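Local coordinates for phosphoribosylaminoimidazole-succinocarboxamide synthase (Saccharomyces cerevisiae, PDB 2CNQ), which catalyses the ATP-dependent joining of 4-carboxy-5-aminoimidazole ribotide and aspartate to give SAICAR, with release of ADP and phosphate, in de novo purine biosynthesis, at the adenosine-5'-diphosphate site. Sequence-based numbering; all coordinates share one arbitrary frame.

The adenosine-5'-diphosphate site. Residues 18-21, 23, 31, 33, 75, 109-112, 114, 164, 219, 232-233. With ADP (adenosine-5'-diphosphate), chain B; MG (magnesium ion), chain C.
ADP, the nucleotide product, lies largely buried in the ATP site, its adenine between aliphatic side chains and its phosphates held by the loop 18-20 and the start of strand 21-25. Leu114 lays CD2 over one face of the six-membered ring, 3.9 Å from its centroid; Leu31 CD1 lies over the rim of the other, near C2. Phe33 meets the imidazole portion edge-to-face, the planes 57° apart, with CE2 and CZ directed at C8. The amino group N6 donates twice: to the carbonyl O of His110, and to ND1 of His75 at 2.9 Å in the plane of that imidazole. His75 has CG in the crowded position between backbone N and carbonyl carbon (chi1 65°); Val232 CA over one face and Val109 CG1 over the other restrict its rotation. His112 N adds a nearly straight bond to adenine N1 (169° at H), and Asp233 N a weak one to N7. Glu219, extended beyond CG, receives the ribose 2'-hydroxyl O2' on the syn lone pair of OE2 at 2.6 Å.

Lys19 bends at chi3 and chi4, returning NZ to beta-phosphate O3B at 2.7 Å, the oxygen that also accepts from its backbone N. Alpha-phosphate O2A takes the N-H groups of Val20 and Arg21. Arg21 runs extended past C5', with NH1 3.0 Å from alpha-phosphate O1A, near its guanidinium plane; an alanine here would probably weaken alpha-phosphate binding by removing this salt bridge and the CD packing on C5'. O1A and beta-phosphate O1B chelate magnesium, and waters 1 to 4 fill out a near-octahedral shell. Asp233 OD1 and Glu219 OE1 share water 4, and Asp233 OD2 meets water 2.

The site lies between strands 21-25 and 30-35 and strands 211-223 and 228-232, segment 110-112 bordering the adenine.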
loop_
_atom_site.group_PDB
_atom_site.type_symbol
_atom_site.label_atom_id
_atom_site.label_comp_id
_atom_site.label_asym_id
_atom_site.label_seq_id
_atom_site.Cartn_x
_atom_site.Cartn_y
_atom_site.Cartn_z
ATOM N N GLY A 18 -10.176 3.911 7.763
ATOM C CA GLY A 18 -9.788 2.604 7.312
ATOM C C GLY A 18 -8.969 1.957 8.386
ATOM O O GLY A 18 -8.902 2.419 9.510
ATOM N N LYS A 19 -8.298 0.890 8.042
ATOM C CA LYS A 19 -7.463 0.251 9.010
ATOM C C LYS A 19 -6.318 1.138 9.402
ATOM O O LYS A 19 -5.837 1.049 10.507
ATOM C CB LYS A 19 -7.042 -1.102 8.535
ATOM C CG LYS A 19 -8.256 -2.017 8.492
ATOM C CD LYS A 19 -7.919 -3.402 8.037
ATOM C CE LYS A 19 -7.394 -3.447 6.587
ATOM N NZ LYS A 19 -8.427 -2.964 5.614
ATOM N N VAL A 20 -5.873 1.946 8.481
ATOM C CA VAL A 20 -4.710 2.771 8.712
ATOM C C VAL A 20 -5.011 4.227 8.652
ATOM O O VAL A 20 -4.423 4.991 9.386
ATOM C CB VAL A 20 -3.619 2.411 7.677
ATOM C CG1 VAL A 20 -2.480 3.395 7.721
ATOM C CG2 VAL A 20 -3.140 1.018 7.953
ATOM N N ARG A 21 -5.878 4.652 7.764
ATOM C CA ARG A 21 -6.060 6.036 7.530
ATOM C C ARG A 21 -7.310 6.558 8.148
ATOM O O ARG A 21 -8.317 5.887 8.252
ATOM C CB ARG A 21 -6.049 6.321 6.072
ATOM C CG ARG A 21 -4.656 5.999 5.561
ATOM C CD ARG A 21 -4.590 5.750 4.138
ATOM N NE ARG A 21 -3.235 5.582 3.759
ATOM C CZ ARG A 21 -2.530 4.492 3.915
ATOM N NH1 ARG A 21 -3.090 3.336 4.154
ATOM N NH2 ARG A 21 -1.226 4.579 3.777
ATOM N N ILE A 23 -9.715 9.688 7.328
ATOM C CA ILE A 23 -9.939 10.433 6.115
ATOM C C ILE A 23 -10.995 11.444 6.395
ATOM O O ILE A 23 -12.090 11.073 6.791
ATOM C CB ILE A 23 -10.324 9.518 5.017
ATOM C CG1 ILE A 23 -9.259 8.433 4.858
ATOM C CG2 ILE A 23 -10.503 10.302 3.718
ATOM C CD1 ILE A 23 -9.620 7.417 3.921
ATOM N N LEU A 31 -9.894 15.465 0.172
ATOM C CA LEU A 31 -9.800 14.727 1.397
ATOM C C LEU A 31 -8.492 15.030 2.051
ATOM O O LEU A 31 -7.483 15.230 1.420
ATOM C CB LEU A 31 -9.851 13.251 1.127
ATOM C CG LEU A 31 -11.082 12.776 0.423
ATOM C CD1 LEU A 31 -10.855 11.340 0.013
ATOM C CD2 LEU A 31 -12.297 12.920 1.273
ATOM N N PHE A 33 -6.076 12.963 4.056
ATOM C CA PHE A 33 -5.855 11.542 4.023
ATOM C C PHE A 33 -4.726 11.259 5.000
ATOM O O PHE A 33 -3.575 11.460 4.668
ATOM C CB PHE A 33 -5.465 11.253 2.573
ATOM C CG PHE A 33 -5.464 9.823 2.186
ATOM C CD1 PHE A 33 -4.287 9.162 1.923
ATOM C CD2 PHE A 33 -6.621 9.171 1.993
ATOM C CE1 PHE A 33 -4.310 7.868 1.462
ATOM C CE2 PHE A 33 -6.653 7.878 1.521
ATOM C CZ PHE A 33 -5.482 7.239 1.273
ATOM N N HIS A 75 -3.586 11.145 -7.087
ATOM C CA HIS A 75 -4.592 11.857 -6.342
ATOM C C HIS A 75 -4.092 13.016 -5.547
ATOM O O HIS A 75 -4.880 13.682 -4.916
ATOM C CB HIS A 75 -5.373 10.939 -5.431
ATOM C CG HIS A 75 -4.628 10.314 -4.337
ATOM N ND1 HIS A 75 -5.333 9.726 -3.326
ATOM C CD2 HIS A 75 -3.327 10.178 -4.057
ATOM C CE1 HIS A 75 -4.476 9.238 -2.471
ATOM N NE2 HIS A 75 -3.254 9.490 -2.893
ATOM N N VAL A 109 -5.682 15.123 -0.850
ATOM C CA VAL A 109 -5.889 14.374 -2.051
ATOM C C VAL A 109 -7.218 14.707 -2.613
ATOM O O VAL A 109 -8.154 15.079 -1.945
ATOM C CB VAL A 109 -5.770 12.864 -1.815
ATOM C CG1 VAL A 109 -4.420 12.540 -1.202
ATOM C CG2 VAL A 109 -6.857 12.333 -0.979
ATOM N N HIS A 110 -7.299 14.543 -3.900
ATOM C CA HIS A 110 -8.528 14.654 -4.576
ATOM C C HIS A 110 -9.334 13.406 -4.346
ATOM O O HIS A 110 -8.847 12.310 -4.478
ATOM C CB HIS A 110 -8.242 14.749 -6.060
ATOM C CG HIS A 110 -7.564 16.009 -6.458
ATOM N ND1 HIS A 110 -8.235 17.205 -6.539
ATOM C CD2 HIS A 110 -6.282 16.265 -6.811
ATOM C CE1 HIS A 110 -7.389 18.148 -6.911
ATOM N NE2 HIS A 110 -6.203 17.602 -7.107
ATOM N N LYS A 111 -10.585 13.585 -4.023
ATOM C CA LYS A 111 -11.504 12.488 -3.942
ATOM C C LYS A 111 -11.653 11.956 -5.329
ATOM O O LYS A 111 -11.960 12.689 -6.233
ATOM C CB LYS A 111 -12.764 13.032 -3.277
ATOM C CG LYS A 111 -13.783 12.001 -2.941
ATOM C CD LYS A 111 -15.098 12.608 -2.399
ATOM C CE LYS A 111 -14.992 13.839 -1.407
ATOM N NZ LYS A 111 -16.319 14.591 -0.974
ATOM N N HIS A 112 -11.471 10.680 -5.514
ATOM C CA HIS A 112 -11.658 10.100 -6.812
ATOM C C HIS A 112 -12.599 8.980 -6.720
ATOM O O HIS A 112 -12.683 8.296 -5.721
ATOM C CB HIS A 112 -10.350 9.602 -7.388
ATOM C CG HIS A 112 -9.587 10.678 -8.052
ATOM N ND1 HIS A 112 -10.007 11.225 -9.235
ATOM C CD2 HIS A 112 -8.468 11.341 -7.699
ATOM C CE1 HIS A 112 -9.176 12.177 -9.591
ATOM N NE2 HIS A 112 -8.239 12.273 -8.673
ATOM N N LEU A 114 -13.111 5.462 -7.265
ATOM C CA LEU A 114 -12.163 4.403 -7.196
ATOM C C LEU A 114 -12.574 3.288 -8.090
ATOM O O LEU A 114 -13.727 3.039 -8.283
ATOM C CB LEU A 114 -12.026 3.867 -5.778
ATOM C CG LEU A 114 -11.642 4.924 -4.784
ATOM C CD1 LEU A 114 -11.579 4.303 -3.419
ATOM C CD2 LEU A 114 -10.388 5.634 -5.259
ATOM N N LYS A 164 -12.278 -5.621 -3.345
ATOM C CA LYS A 164 -12.235 -4.820 -2.148
ATOM C C LYS A 164 -13.366 -5.281 -1.290
ATOM O O LYS A 164 -14.530 -4.974 -1.577
ATOM C CB LYS A 164 -12.390 -3.350 -2.494
ATOM C CG LYS A 164 -11.237 -2.855 -3.313
ATOM C CD LYS A 164 -11.435 -1.474 -3.832
ATOM C CE LYS A 164 -11.405 -0.477 -2.757
ATOM N NZ LYS A 164 -11.666 0.821 -3.323
ATOM N N GLU A 219 -3.943 0.981 -5.745
ATOM C CA GLU A 219 -5.295 1.373 -5.931
ATOM C C GLU A 219 -5.343 2.423 -6.970
ATOM O O GLU A 219 -4.518 3.312 -7.018
ATOM C CB GLU A 219 -5.927 1.880 -4.661
ATOM C CG GLU A 219 -5.979 0.821 -3.613
ATOM C CD GLU A 219 -6.797 1.165 -2.421
ATOM O OE1 GLU A 219 -6.573 0.509 -1.385
ATOM O OE2 GLU A 219 -7.646 2.064 -2.522
ATOM N N VAL A 232 -4.070 6.241 -6.672
ATOM C CA VAL A 232 -4.615 6.779 -5.449
ATOM C C VAL A 232 -4.040 6.030 -4.269
ATOM O O VAL A 232 -3.084 5.290 -4.381
ATOM C CB VAL A 232 -6.146 6.757 -5.453
ATOM C CG1 VAL A 232 -6.663 7.489 -6.662
ATOM C CG2 VAL A 232 -6.688 5.373 -5.403
ATOM N N ASP A 233 -4.585 6.283 -3.110
ATOM C CA ASP A 233 -4.236 5.550 -1.930
ATOM C C ASP A 233 -2.764 5.701 -1.614
ATOM O O ASP A 233 -2.258 6.802 -1.666
ATOM C CB ASP A 233 -4.714 4.114 -2.024
ATOM C CG ASP A 233 -4.788 3.446 -0.709
ATOM O OD1 ASP A 233 -5.670 3.813 0.086
ATOM O OD2 ASP A 233 -3.973 2.529 -0.490
HETATM P PB ADP B . -8.296 0.185 4.183
HETATM O O1B ADP B . -7.070 -0.266 3.537
HETATM O O2B ADP B . -9.495 -0.114 3.385
HETATM O O3B ADP B . -8.548 -0.236 5.546
HETATM P PA ADP B . -7.024 2.715 4.537
HETATM O O1A ADP B . -5.877 2.373 3.692
HETATM O O2A ADP B . -6.847 2.801 5.977
HETATM O O3A ADP B . -8.240 1.772 4.217
HETATM O "O5'" ADP B . -7.644 4.087 4.093
HETATM C "C5'" ADP B . -7.671 4.581 2.773
HETATM C "C4'" ADP B . -9.074 4.510 2.247
HETATM O "O4'" ADP B . -9.212 5.602 1.340
HETATM C "C3'" ADP B . -9.360 3.281 1.440
HETATM O "O3'" ADP B . -10.740 3.012 1.445
HETATM C "C2'" ADP B . -8.984 3.716 0.049
HETATM O "O2'" ADP B . -9.549 2.935 -0.955
HETATM C "C1'" ADP B . -9.510 5.101 0.053
HETATM N N9 ADP B . -8.930 6.008 -0.891
HETATM C C8 ADP B . -7.648 6.071 -1.257
HETATM N N7 ADP B . -7.398 7.071 -2.060
HETATM C C5 ADP B . -8.584 7.678 -2.224
HETATM C C6 ADP B . -9.019 8.823 -2.932
HETATM N N6 ADP B . -8.174 9.555 -3.629
HETATM N N1 ADP B . -10.312 9.123 -2.945
HETATM C C2 ADP B . -11.151 8.404 -2.206
HETATM N N3 ADP B . -10.851 7.365 -1.441
HETATM C C4 ADP B . -9.568 7.011 -1.470
HETATM MG MG MG C . -5.516 0.600 2.707
HETATM O O HOH W 1 -4.259 -0.131 4.109
HETATM O O HOH W 2 -3.897 1.286 1.782
HETATM O O HOH W 3 -5.402 -1.172 1.561
HETATM O O HOH W 4 -6.521 1.451 1.137
HETATM O O HOH W 5 -7.733 -3.106 2.773
#